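Local structure of E1 (Kluyveromyces marxianus, 3VX6) at residues K104-L109 against M142-Q146; L27-L32 against S127-L131; V175-I181 against C196-K202; Y138-M142 against S260-K264; F24-S28 against Y134-Y138. The protein acts as an E1-like enzyme that activates the ubiquitin-like proteins Atg8 and Atg12 for conjugation in autophagy and the Cvt pathway. Residues are numbered along the deposited sequence.

Contact 1: K104-L109 against M142-Q146; sequences KGQELL and MPSFQ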
# COMPACT_ATOMS: atom_id res chain seq x y z
N LYS A 104 -11.51 4.32 2.31
CA LYS A 104 -10.65 3.21 1.93
C LYS A 104 -9.75 2.95 3.12
O LYS A 104 -9.40 1.80 3.40
CB LYS A 104 -9.83 3.56 0.68
CG LYS A 104 -10.50 3.17 -0.63
CD LYS A 104 -11.89 3.75 -0.75
CE LYS A 104 -12.94 2.65 -0.88
NZ LYS A 104 -14.35 3.16 -0.70
N GLY A 105 -9.40 4.01 3.82
CA GLY A 105 -8.55 3.90 4.99
C GLY A 105 -9.18 3.17 6.16
O GLY A 105 -8.52 2.38 6.83
N GLN A 106 -10.46 3.44 6.42
CA GLN A 106 -11.17 2.80 7.52
C GLN A 106 -11.38 1.32 7.25
O GLN A 106 -11.46 0.52 8.19
CB GLN A 106 -12.53 3.46 7.74
CG GLN A 106 -12.42 4.90 8.20
CD GLN A 106 -13.77 5.61 8.28
OE1 GLN A 106 -14.55 5.58 7.33
NE2 GLN A 106 -14.03 6.27 9.41
N GLU A 107 -11.47 0.96 5.97
CA GLU A 107 -11.70 -0.42 5.58
C GLU A 107 -10.44 -1.23 5.80
O GLU A 107 -10.49 -2.37 6.26
CB GLU A 107 -12.10 -0.49 4.11
CG GLU A 107 -13.33 0.32 3.76
CD GLU A 107 -13.52 0.50 2.26
OE1 GLU A 107 -14.49 1.19 1.87
OE2 GLU A 107 -12.71 -0.05 1.46
N LEU A 108 -9.29 -0.66 5.47
CA LEU A 108 -8.04 -1.36 5.67
C LEU A 108 -7.86 -1.55 7.17
O LEU A 108 -7.42 -2.60 7.62
CB LEU A 108 -6.89 -0.56 5.05
CG LEU A 108 -7.03 -0.38 3.53
CD1 LEU A 108 -6.07 0.67 3.06
CD2 LEU A 108 -6.79 -1.69 2.82
N LEU A 109 -8.22 -0.53 7.94
CA LEU A 109 -8.13 -0.59 9.40
C LEU A 109 -8.88 -1.82 9.91
O LEU A 109 -8.33 -2.66 10.62
CB LEU A 109 -8.74 0.67 10.00
CG LEU A 109 -9.09 0.63 11.48
CD1 LEU A 109 -7.85 0.34 12.29
CD2 LEU A 109 -9.69 1.96 11.88
N MET A 142 -2.31 4.86 -2.10
CA MET A 142 -2.13 3.64 -1.34
C MET A 142 -2.44 4.17 0.05
O MET A 142 -1.58 4.79 0.68
CB MET A 142 -0.68 3.16 -1.45
CG MET A 142 -0.46 1.82 -0.79
SD MET A 142 1.22 1.31 -1.01
CE MET A 142 1.12 0.26 -2.45
N PRO A 143 -3.67 3.96 0.53
CA PRO A 143 -4.08 4.45 1.84
C PRO A 143 -3.12 4.18 2.97
O PRO A 143 -2.68 3.05 3.19
CB PRO A 143 -5.44 3.79 2.04
CG PRO A 143 -5.95 3.72 0.68
CD PRO A 143 -4.75 3.16 -0.05
N SER A 144 -2.81 5.27 3.65
CA SER A 144 -1.93 5.30 4.79
C SER A 144 -2.75 5.98 5.88
O SER A 144 -2.95 7.19 5.87
CB SER A 144 -0.69 6.13 4.46
OG SER A 144 0.00 6.48 5.64
N PHE A 145 -3.26 5.18 6.81
CA PHE A 145 -4.08 5.73 7.88
C PHE A 145 -3.37 5.71 9.21
O PHE A 145 -2.38 5.01 9.40
CB PHE A 145 -5.37 4.95 8.00
CG PHE A 145 -5.17 3.47 8.08
CD1 PHE A 145 -5.05 2.71 6.93
CD2 PHE A 145 -5.09 2.84 9.32
CE1 PHE A 145 -4.86 1.33 7.01
CE2 PHE A 145 -4.90 1.48 9.41
CZ PHE A 145 -4.78 0.72 8.26
N GLN A 146 -3.91 6.49 10.14
CA GLN A 146 -3.38 6.62 11.48
C GLN A 146 -4.39 7.40 12.32
O GLN A 146 -5.32 8.00 11.79
CB GLN A 146 -2.08 7.40 11.45
CG GLN A 146 -2.26 8.81 10.94
CD GLN A 146 -1.08 9.68 11.25
OE1 GLN A 146 -0.00 9.52 10.67
NE2 GLN A 146 -1.26 10.60 12.19
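Segment 104-109 of helix 97-114 crosses residues 142-144 of strand 135-144 at 73°, the two short axes 8.0 Å apart. Gly105 is the flat spot on the helix at the closest approach of the backbones. It has no side chain, and its CA comes within 5.5 Å of the CA of Pro143. Its carbonyl lies over one face of the Phe145 ring, with Gly105 O 3.5 Å from Phe145 CD1. The side chains of Pro143 and Phe145 both turn toward the helix, while Ser144 between them turns away. They leave a notch, and Leu108 fills it. Leu108 CD1 meets Pro143 CB at 3.3 Å, and Leu108 CB meets Phe145 CE1 at 3.4 Å. The Pro143 ring in turn rests against the base of a lysine, with Lys104 CB 3.9 Å from Pro143 CG. Leu109 closes the far end of the Phe145 ring, its CB 4.0 Å from Phe145 CE2. Tyr124 of the adjacent strand 123-130 also touches Lys104, Leu108 and Pro143. The end of Lys104 leads away from the strand and forms a salt bridge within the helix, Lys104 NZ to Glu107 OE1 at 3.2 Å. Asn217 of helix 215-225 hydrogen-bonds Pro143 O and Phe145 N. No hydrogen bond or salt bridge joins the helix segment to the strand segment, so this buried helix-on-sheet contact rests on apolar packing and close fit.

Contact 2: L27-L32 against S127-L131; sequences LSRLKL and SFADL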
# COMPACT_ATOMS: atom_id res chain seq x y z
N LEU A 27 -7.38 -0.33 -20.00
CA LEU A 27 -8.50 0.25 -19.28
C LEU A 27 -9.52 0.59 -20.33
O LEU A 27 -10.71 0.31 -20.18
CB LEU A 27 -8.10 1.52 -18.52
CG LEU A 27 -9.26 2.30 -17.88
CD1 LEU A 27 -10.08 1.37 -16.99
CD2 LEU A 27 -8.72 3.45 -17.07
N SER A 28 -9.05 1.21 -21.41
CA SER A 28 -9.93 1.58 -22.51
C SER A 28 -10.64 0.33 -22.99
O SER A 28 -11.87 0.28 -23.05
CB SER A 28 -9.13 2.19 -23.65
OG SER A 28 -8.53 3.42 -23.27
N ARG A 29 -9.86 -0.70 -23.31
CA ARG A 29 -10.43 -1.96 -23.78
C ARG A 29 -11.47 -2.45 -22.77
O ARG A 29 -12.62 -2.68 -23.13
CB ARG A 29 -9.31 -3.00 -23.95
CG ARG A 29 -8.27 -2.65 -25.02
CD ARG A 29 -6.94 -3.35 -24.77
NE ARG A 29 -5.82 -2.61 -25.36
CZ ARG A 29 -4.55 -2.72 -24.98
NH1 ARG A 29 -4.21 -3.56 -24.00
NH2 ARG A 29 -3.61 -1.99 -25.57
N LEU A 30 -11.07 -2.58 -21.51
CA LEU A 30 -11.99 -3.04 -20.49
C LEU A 30 -13.20 -2.14 -20.31
O LEU A 30 -14.32 -2.63 -20.12
CB LEU A 30 -11.26 -3.19 -19.15
CG LEU A 30 -10.35 -4.41 -19.01
CD1 LEU A 30 -9.62 -4.33 -17.70
CD2 LEU A 30 -11.16 -5.69 -19.08
N LYS A 31 -12.99 -0.83 -20.38
CA LYS A 31 -14.09 0.11 -20.24
C LYS A 31 -14.94 0.03 -21.49
O LYS A 31 -16.06 0.55 -21.54
CB LYS A 31 -13.60 1.55 -20.07
CG LYS A 31 -14.73 2.55 -19.88
CD LYS A 31 -14.25 3.99 -19.89
CE LYS A 31 -15.42 4.94 -19.69
NZ LYS A 31 -14.99 6.36 -19.74
N LEU A 32 -14.40 -0.64 -22.51
CA LEU A 32 -15.10 -0.81 -23.77
C LEU A 32 -15.68 -2.20 -23.94
O LEU A 32 -16.53 -2.40 -24.80
CB LEU A 32 -14.18 -0.51 -24.95
CG LEU A 32 -13.82 0.96 -25.17
CD1 LEU A 32 -12.93 1.06 -26.40
CD2 LEU A 32 -15.09 1.79 -25.34
N SER A 127 -9.75 7.39 -11.86
CA SER A 127 -9.33 7.87 -13.15
C SER A 127 -10.49 8.29 -14.01
O SER A 127 -11.66 8.09 -13.66
CB SER A 127 -8.54 6.78 -13.89
OG SER A 127 -9.32 5.62 -14.15
N PHE A 128 -10.15 8.91 -15.12
CA PHE A 128 -11.11 9.34 -16.09
C PHE A 128 -10.42 9.09 -17.40
O PHE A 128 -9.41 9.72 -17.72
CB PHE A 128 -11.42 10.82 -15.99
CG PHE A 128 -12.29 11.31 -17.11
CD1 PHE A 128 -11.92 12.42 -17.86
CD2 PHE A 128 -13.46 10.63 -17.44
CE1 PHE A 128 -12.71 12.85 -18.92
CE2 PHE A 128 -14.25 11.05 -18.49
CZ PHE A 128 -13.87 12.16 -19.24
N ALA A 129 -10.93 8.11 -18.13
CA ALA A 129 -10.36 7.78 -19.41
C ALA A 129 -11.22 8.52 -20.42
O ALA A 129 -12.37 8.15 -20.65
CB ALA A 129 -10.42 6.28 -19.64
N ASP A 130 -10.66 9.59 -20.97
CA ASP A 130 -11.35 10.39 -21.97
C ASP A 130 -11.05 9.74 -23.31
O ASP A 130 -10.14 10.15 -24.03
CB ASP A 130 -10.85 11.83 -21.96
CG ASP A 130 -11.61 12.70 -22.94
OD1 ASP A 130 -11.33 13.92 -22.97
OD2 ASP A 130 -12.47 12.16 -23.66
N LEU A 131 -11.81 8.71 -23.63
CA LEU A 131 -11.61 8.00 -24.88
C LEU A 131 -11.96 8.86 -26.10
O LEU A 131 -11.83 8.41 -27.23
CB LEU A 131 -12.42 6.70 -24.84
CG LEU A 131 -12.21 5.89 -23.55
CD1 LEU A 131 -12.85 4.52 -23.68
CD2 LEU A 131 -10.73 5.75 -23.28
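A lysine stretched to full length bridges helix and strand here. All four chi angles of Lys31 are trans, and its NZ reaches Ala129 O at 3.3 Å, a weak hydrogen bond. The same carbonyl receives a second weak bond from its own segment, Leu131 N to Ala129 O at 3.1 Å. That bond closes an inverse gamma turn centred on Asp130. The turn ends the strand, and its last residue, Leu131, points its side chain toward the helix. Leu131 CD1 lies 3.9 Å from Leu32 CD2 and 4.1 Å from Lys31 CD. On its other branch, Leu131 CD2 is 3.2 Å from Ser28 OG, a hydroxyl already hydrogen-bonded to Phe24 O. This is helix-on-sheet packing: helix 21-33 lies across one face of the mixed sheet, its segment 27-32 at 84° to residues 127-130 of strand 123-130, with these short axes 9.8 Å apart. Ser127 and Ala129 present small side chains to the helix. Leu27 settles over them, with Leu27 CD2 3.7 Å from Ser127 OG and 4.2 Å from Ala129 CB. Ser127 OG has its polar partner in Asn85 of the neighbouring strand 78-86, which Leu27 and Lys31 also touch. Phe128 and Asp130 turn away from helix 21-33. Phe128 packs on Ile89 and Phe92 of helix 89-94.

Contact 3: V175-I181 against C196-K202; sequences VIIACVI and CEKVVFK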
# COMPACT_ATOMS: atom_id res chain seq x y z
N VAL A 175 3.99 -13.72 1.54
CA VAL A 175 3.40 -12.58 2.24
C VAL A 175 4.37 -11.43 2.34
O VAL A 175 5.58 -11.63 2.35
CB VAL A 175 2.94 -12.93 3.66
CG1 VAL A 175 1.86 -14.00 3.58
CG2 VAL A 175 4.11 -13.40 4.49
N ILE A 176 3.83 -10.21 2.41
CA ILE A 176 4.66 -9.02 2.51
C ILE A 176 4.70 -8.53 3.96
O ILE A 176 5.55 -7.73 4.34
CB ILE A 176 4.18 -7.92 1.47
CG1 ILE A 176 4.38 -6.51 2.01
CG2 ILE A 176 2.73 -8.13 1.10
CD1 ILE A 176 3.20 -6.02 2.76
N ILE A 177 3.78 -9.05 4.76
CA ILE A 177 3.71 -8.72 6.18
C ILE A 177 3.45 -10.01 6.97
O ILE A 177 2.58 -10.82 6.62
CB ILE A 177 2.58 -7.73 6.52
CG1 ILE A 177 2.86 -6.36 5.92
CG2 ILE A 177 2.47 -7.58 8.04
CD1 ILE A 177 1.77 -5.34 6.23
N ALA A 178 4.21 -10.21 8.04
CA ALA A 178 4.04 -11.39 8.88
C ALA A 178 4.43 -10.98 10.29
O ALA A 178 4.71 -9.81 10.55
CB ALA A 178 4.93 -12.53 8.39
N CYS A 179 4.42 -11.93 11.21
CA CYS A 179 4.82 -11.61 12.56
C CYS A 179 5.68 -12.75 13.04
O CYS A 179 5.84 -13.75 12.35
CB CYS A 179 3.60 -11.41 13.47
SG CYS A 179 2.67 -12.89 13.90
N VAL A 180 6.27 -12.58 14.22
CA VAL A 180 7.12 -13.62 14.77
C VAL A 180 6.57 -14.01 16.13
O VAL A 180 6.24 -13.16 16.95
CB VAL A 180 8.56 -13.12 14.90
CG1 VAL A 180 9.48 -14.30 15.15
CG2 VAL A 180 8.97 -12.39 13.63
N ILE A 181 6.43 -15.32 16.35
CA ILE A 181 5.92 -15.84 17.61
C ILE A 181 6.84 -16.97 18.05
O ILE A 181 6.85 -18.05 17.46
CB ILE A 181 4.50 -16.40 17.45
CG1 ILE A 181 3.57 -15.31 16.92
CG2 ILE A 181 4.01 -16.92 18.79
CD1 ILE A 181 2.12 -15.68 16.99
N CYS A 196 2.65 -11.94 19.41
CA CYS A 196 3.90 -11.94 18.65
C CYS A 196 4.91 -10.95 19.22
O CYS A 196 4.53 -9.96 19.85
CB CYS A 196 3.63 -11.60 17.19
SG CYS A 196 3.19 -9.87 16.93
N GLU A 197 6.19 -11.23 18.99
CA GLU A 197 7.27 -10.38 19.48
C GLU A 197 7.39 -9.21 18.55
O GLU A 197 7.82 -8.12 18.94
CB GLU A 197 8.62 -11.11 19.48
CG GLU A 197 8.72 -12.28 20.41
CD GLU A 197 8.24 -13.56 19.78
OE1 GLU A 197 8.85 -14.00 18.78
OE2 GLU A 197 7.24 -14.13 20.30
N LYS A 198 7.02 -9.45 17.29
CA LYS A 198 7.11 -8.42 16.28
C LYS A 198 6.42 -8.77 14.99
O LYS A 198 5.93 -9.87 14.79
CB LYS A 198 8.57 -8.10 16.01
CG LYS A 198 9.45 -9.29 15.75
CD LYS A 198 10.90 -8.90 15.98
CE LYS A 198 11.86 -10.04 15.67
NZ LYS A 198 13.24 -9.70 16.11
N VAL A 199 6.40 -7.77 14.11
CA VAL A 199 5.80 -7.86 12.79
C VAL A 199 6.89 -7.67 11.75
O VAL A 199 7.70 -6.76 11.86
CB VAL A 199 4.75 -6.76 12.61
CG1 VAL A 199 4.34 -6.64 11.13
CG2 VAL A 199 3.56 -7.06 13.50
N VAL A 200 6.91 -8.54 10.75
CA VAL A 200 7.91 -8.44 9.68
C VAL A 200 7.20 -7.93 8.43
O VAL A 200 6.15 -8.44 8.03
CB VAL A 200 8.60 -9.80 9.43
CG1 VAL A 200 9.35 -10.22 10.67
CG2 VAL A 200 7.59 -10.87 9.09
N PHE A 201 7.77 -6.90 7.83
CA PHE A 201 7.18 -6.25 6.67
C PHE A 201 8.16 -6.10 5.51
O PHE A 201 9.27 -5.60 5.69
CB PHE A 201 6.66 -4.88 7.13
CG PHE A 201 6.20 -3.97 6.02
CD1 PHE A 201 6.54 -2.62 6.05
CD2 PHE A 201 5.42 -4.44 4.98
CE1 PHE A 201 6.10 -1.76 5.07
CE2 PHE A 201 4.97 -3.58 3.99
CZ PHE A 201 5.31 -2.24 4.03
N LYS A 202 7.76 -6.57 4.33
CA LYS A 202 8.59 -6.41 3.15
C LYS A 202 8.25 -4.99 2.73
O LYS A 202 7.30 -4.73 2.00
CB LYS A 202 8.21 -7.43 2.08
CG LYS A 202 8.87 -8.79 2.34
CD LYS A 202 8.01 -9.98 1.93
CE LYS A 202 8.77 -11.27 2.21
NZ LYS A 202 8.03 -12.49 1.77
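Six hydrogen bonds join these antiparallel segments. Ala178 and Val200 form a hydrogen-bonded pair: Ala178 N gives to Val200 O at 2.6 Å, and Val200 N gives to Ala178 O at 2.5 Å. Val180 N is satisfied by Lys198 O at 2.8 Å, and Val180 O by Glu197 N at 2.8 Å. At the other end, Lys202 N meets Ile176 O at a very short 2.5 Å. Lys202 NZ donates to Val175 O at 2.7 Å and also to Phe170 O. Lys198 NZ instead forms a salt bridge with Glu244, and Glu197 OE2 accepts from Ser182 N. Ile177, Cys179, Val199 and Phe201 share one face of the sheet. There Ile177 CG2 packs on Val199 CG1 at 3.7 Å. Residues of helices 190-195 and 215-225, among them Asn192, Ile218 and Trp222, cover this face. In the six-stranded mixed sheet, strand 198-202 lies between its antiparallel partner 177-181 and strand 231-236, which runs parallel to it.

Contact 4: Y138-M142 against S260-K264; sequences YWICM and SGWEK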
# COMPACT_ATOMS: atom_id res chain seq x y z
N TYR A 138 -5.81 10.39 -14.20
CA TYR A 138 -5.86 9.38 -13.14
C TYR A 138 -5.15 9.82 -11.89
O TYR A 138 -4.36 10.76 -11.89
CB TYR A 138 -5.27 8.06 -13.59
CG TYR A 138 -3.81 8.13 -13.93
CD1 TYR A 138 -3.39 8.81 -15.06
CD2 TYR A 138 -2.86 7.47 -13.15
CE1 TYR A 138 -2.05 8.84 -15.42
CE2 TYR A 138 -1.51 7.48 -13.50
CZ TYR A 138 -1.12 8.17 -14.64
OH TYR A 138 0.20 8.20 -15.03
N TRP A 139 -5.45 9.11 -10.81
CA TRP A 139 -4.87 9.40 -9.53
C TRP A 139 -4.81 8.13 -8.72
O TRP A 139 -5.84 7.49 -8.46
CB TRP A 139 -5.72 10.43 -8.81
CG TRP A 139 -4.94 11.25 -7.86
CD1 TRP A 139 -3.67 11.02 -7.42
CD2 TRP A 139 -5.37 12.46 -7.24
NE1 TRP A 139 -3.28 12.01 -6.57
CE2 TRP A 139 -4.30 12.92 -6.44
CE3 TRP A 139 -6.55 13.21 -7.28
CZ2 TRP A 139 -4.38 14.09 -5.68
CZ3 TRP A 139 -6.63 14.37 -6.53
CH2 TRP A 139 -5.55 14.80 -5.74
N ILE A 140 -3.61 7.75 -8.32
CA ILE A 140 -3.44 6.54 -7.53
C ILE A 140 -3.13 6.92 -6.10
O ILE A 140 -2.52 7.97 -5.84
CB ILE A 140 -2.31 5.66 -8.08
CG1 ILE A 140 -2.59 5.32 -9.54
CG2 ILE A 140 -2.20 4.39 -7.25
CD1 ILE A 140 -1.53 4.44 -10.19
N CYS A 141 -3.57 6.08 -5.17
CA CYS A 141 -3.31 6.29 -3.76
C CYS A 141 -3.17 4.93 -3.10
O CYS A 141 -3.79 3.95 -3.52
CB CYS A 141 -4.45 7.06 -3.08
SG CYS A 141 -5.91 6.08 -2.64
N MET A 142 -2.31 4.86 -2.10
CA MET A 142 -2.13 3.64 -1.34
C MET A 142 -2.44 4.17 0.05
O MET A 142 -1.58 4.79 0.68
CB MET A 142 -0.68 3.16 -1.45
CG MET A 142 -0.46 1.82 -0.79
SD MET A 142 1.22 1.31 -1.01
CE MET A 142 1.12 0.26 -2.45
N SER A 260 -4.09 9.41 4.19
CA SER A 260 -3.38 10.06 3.10
C SER A 260 -2.96 8.92 2.19
O SER A 260 -3.39 7.78 2.40
CB SER A 260 -2.16 10.80 3.63
OG SER A 260 -1.33 9.92 4.36
N GLY A 261 -2.13 9.19 1.19
CA GLY A 261 -1.70 8.13 0.30
C GLY A 261 -1.80 8.47 -1.17
O GLY A 261 -1.26 7.76 -2.02
N TRP A 262 -2.48 9.57 -1.46
CA TRP A 262 -2.67 10.06 -2.83
C TRP A 262 -1.33 10.43 -3.43
O TRP A 262 -0.59 11.22 -2.85
CB TRP A 262 -3.57 11.30 -2.83
CG TRP A 262 -5.03 11.00 -2.67
CD1 TRP A 262 -5.85 11.44 -1.68
CD2 TRP A 262 -5.85 10.23 -3.56
NE1 TRP A 262 -7.13 10.99 -1.88
CE2 TRP A 262 -7.16 10.25 -3.03
CE3 TRP A 262 -5.61 9.53 -4.75
CZ2 TRP A 262 -8.23 9.59 -3.64
CZ3 TRP A 262 -6.67 8.88 -5.36
CH2 TRP A 262 -7.97 8.91 -4.81
N GLU A 263 -1.02 9.87 -4.59
CA GLU A 263 0.24 10.16 -5.26
C GLU A 263 0.33 11.62 -5.72
O GLU A 263 -0.62 12.16 -6.30
CB GLU A 263 0.40 9.22 -6.45
CG GLU A 263 1.77 9.28 -7.08
CD GLU A 263 1.94 8.20 -8.12
OE1 GLU A 263 3.09 7.96 -8.55
OE2 GLU A 263 0.92 7.58 -8.50
N LYS A 264 1.48 12.25 -5.49
CA LYS A 264 1.67 13.65 -5.87
C LYS A 264 2.27 13.82 -7.26
O LYS A 264 2.27 12.89 -8.07
CB LYS A 264 2.54 14.35 -4.82
O HOH W 1 -1.49 9.04 -9.42
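Ser260 opens the short strand and its backbone bonds to Ser144, just beyond the 138-142 segment. At Gly261 the carbonyl turns inward: Met142 N donates to Gly261 O at 3.1 Å, and Cys141 CA makes a CH...O contact with the same oxygen at 3.1 Å. The backbone angles of Gly261, 133° and -12°, suit glycine. A CB there would sit 2.3 Å from Met142 O, which is a clash. Trp262 forms an antiparallel non-hydrogen-bonded pair with Cys141, their CA atoms 3.9 Å apart. This pairing adds strand 260-262 to the mixed sheet alongside strand 135-144, whose other edge bonds to strand 123-130. The Trp262 and Cys141 side chains share a face covered by Phe100 and Ile101 of helix 97-114. Cys141 SG lies over the six-membered ring of Trp262, 3.9 Å from its centroid and 9° off the normal. The five-membered ring of Trp139 meets that six-membered ring obliquely, centroids 4.6 Å apart and planes at 40°. Trp262 NE1 bonds to Lys97 O. Next, Glu263 N donates to Ile140 O at 2.7 Å, while Glu263 O accepts from Trp139 NE1 at 2.7 Å. One water accepts from Ile140 N at 2.7 Å and donates to Glu263 OE2 at 3.0 Å. Ser17 OG is another hydrogen-bond partner of Glu263 OE2.

Contact 5: F24-S28 against Y134-Y138; sequences FHELS and YKFYY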
# COMPACT_ATOMS: atom_id res chain seq x y z
N PHE A 24 -3.94 2.07 -19.80
CA PHE A 24 -5.08 2.86 -20.21
C PHE A 24 -5.61 2.31 -21.51
O PHE A 24 -6.77 2.51 -21.85
CB PHE A 24 -4.68 4.32 -20.38
CG PHE A 24 -4.56 5.03 -19.08
CD1 PHE A 24 -3.36 5.60 -18.69
CD2 PHE A 24 -5.65 5.10 -18.22
CE1 PHE A 24 -3.24 6.22 -17.46
CE2 PHE A 24 -5.54 5.71 -16.99
CZ PHE A 24 -4.34 6.26 -16.61
N HIS A 25 -4.74 1.62 -22.24
CA HIS A 25 -5.15 1.01 -23.47
C HIS A 25 -6.03 -0.13 -23.00
O HIS A 25 -7.13 -0.33 -23.52
CB HIS A 25 -3.94 0.47 -24.24
CG HIS A 25 -3.41 1.41 -25.28
ND1 HIS A 25 -3.09 2.72 -25.01
CD2 HIS A 25 -3.14 1.21 -26.60
CE1 HIS A 25 -2.64 3.30 -26.12
NE2 HIS A 25 -2.66 2.41 -27.09
N GLU A 26 -5.56 -0.85 -22.00
CA GLU A 26 -6.32 -1.97 -21.46
C GLU A 26 -7.54 -1.43 -20.72
O GLU A 26 -8.62 -2.01 -20.80
CB GLU A 26 -5.45 -2.80 -20.52
CG GLU A 26 -6.15 -4.02 -19.89
CD GLU A 26 -6.63 -5.04 -20.92
OE1 GLU A 26 -6.40 -4.85 -22.13
OE2 GLU A 26 -7.25 -6.05 -20.50
N LEU A 27 -7.38 -0.33 -20.00
CA LEU A 27 -8.50 0.25 -19.28
C LEU A 27 -9.52 0.59 -20.33
O LEU A 27 -10.71 0.31 -20.18
CB LEU A 27 -8.10 1.52 -18.52
CG LEU A 27 -9.26 2.30 -17.88
CD1 LEU A 27 -10.08 1.37 -16.99
CD2 LEU A 27 -8.72 3.45 -17.07
N SER A 28 -9.05 1.21 -21.41
CA SER A 28 -9.93 1.58 -22.51
C SER A 28 -10.64 0.33 -22.99
O SER A 28 -11.87 0.28 -23.05
CB SER A 28 -9.13 2.19 -23.65
OG SER A 28 -8.53 3.42 -23.27
N TYR A 134 -8.95 11.57 -26.26
CA TYR A 134 -7.88 10.60 -26.01
C TYR A 134 -6.86 11.06 -24.96
O TYR A 134 -5.65 11.11 -25.20
CB TYR A 134 -7.19 10.25 -27.33
CG TYR A 134 -6.45 8.94 -27.27
CD1 TYR A 134 -5.32 8.80 -26.47
CD2 TYR A 134 -6.90 7.82 -27.98
CE1 TYR A 134 -4.64 7.59 -26.37
CE2 TYR A 134 -6.22 6.59 -27.88
CZ TYR A 134 -5.09 6.49 -27.06
OH TYR A 134 -4.41 5.30 -26.91
N LYS A 135 -7.37 11.39 -23.77
CA LYS A 135 -6.56 11.85 -22.66
C LYS A 135 -7.02 11.07 -21.43
O LYS A 135 -8.22 10.92 -21.20
CB LYS A 135 -6.78 13.35 -22.44
CG LYS A 135 -6.62 14.18 -23.70
CD LYS A 135 -7.10 15.62 -23.49
CE LYS A 135 -7.06 16.41 -24.80
NZ LYS A 135 -7.65 17.78 -24.66
N PHE A 136 -6.07 10.57 -20.65
CA PHE A 136 -6.41 9.78 -19.47
C PHE A 136 -5.99 10.41 -18.17
O PHE A 136 -4.81 10.40 -17.83
CB PHE A 136 -5.77 8.41 -19.60
CG PHE A 136 -6.22 7.66 -20.80
CD1 PHE A 136 -7.22 6.69 -20.70
CD2 PHE A 136 -5.70 7.97 -22.05
CE1 PHE A 136 -7.69 6.04 -21.83
CE2 PHE A 136 -6.17 7.32 -23.19
CZ PHE A 136 -7.16 6.35 -23.07
N TYR A 137 -6.96 10.94 -17.44
CA TYR A 137 -6.71 11.56 -16.15
C TYR A 137 -6.80 10.47 -15.08
O TYR A 137 -7.74 9.68 -15.06
CB TYR A 137 -7.77 12.62 -15.89
CG TYR A 137 -7.91 13.62 -17.02
CD1 TYR A 137 -7.48 14.94 -16.87
CD2 TYR A 137 -8.45 13.25 -18.25
CE1 TYR A 137 -7.57 15.86 -17.92
CE2 TYR A 137 -8.55 14.16 -19.31
CZ TYR A 137 -8.11 15.46 -19.14
OH TYR A 137 -8.17 16.34 -20.19
N TYR A 138 -5.81 10.39 -14.20
CA TYR A 138 -5.86 9.38 -13.14
C TYR A 138 -5.15 9.82 -11.89
O TYR A 138 -4.36 10.76 -11.89
CB TYR A 138 -5.27 8.06 -13.59
CG TYR A 138 -3.81 8.13 -13.93
CD1 TYR A 138 -3.39 8.81 -15.06
CD2 TYR A 138 -2.86 7.47 -13.15
CE1 TYR A 138 -2.05 8.84 -15.42
CE2 TYR A 138 -1.51 7.48 -13.50
CZ TYR A 138 -1.12 8.17 -14.64
OH TYR A 138 0.20 8.20 -15.03
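Phe24 overlaps Phe136 so that each covers the other with its CB. Phe24 CB sits 3.7 Å from the centroid of the Phe136 ring, and Phe136 CB sits 3.5 Å from that of Phe24, both CH-pi contacts over the face. The two rings themselves meet obliquely, with centroids 4.9 Å apart and planes at 31°. Tyr138 completes an aromatic cluster between helix 21-33 and the sheet. The Phe24 edge points to the Tyr138 face in a T-shaped pair, centroids 4.8 Å apart and planes at 63°. Segment 24-28 of the helix runs at 98° to residues 135-138 of the strand, and Phe136 and Tyr138 both turn toward it. Met125, Val19 and Ile275 pack around Phe24. At the strand's start, Tyr134 and Lys135 both face Asp130 in a G1 beta bulge. One helical turn after Phe24, Ser28 OG lies at the edge of the Phe136 ring, 3.1 Å from Phe136 CE1. Its hydroxyl donates back within the helix, Ser28 OG to Phe24 O at a very short 2.4 Å.

How the contacts relate
Strand 135-144 is the common thread of contacts 1, 4 and 5. Contact 5 uses its start, contact 4 its middle and contact 1 its end. Contacts 4 and 5 share Tyr138, with centres 17 Å apart; contacts 1 and 4 share Met142, with centres 12 Å apart. Contact 2 lies 5 Å from contact 5, centre to centre. Both start from helix 21-33 and end on the adjacent strands 123-130 and 135-144. Contact 3 belongs to a second mixed sheet; its centre lies 38 Å from that of contact 2. Its segments fall in the chain between the two segments of contact 4. Strand 260-262 thus returns the chain to the first sheet after the second sheet's strands.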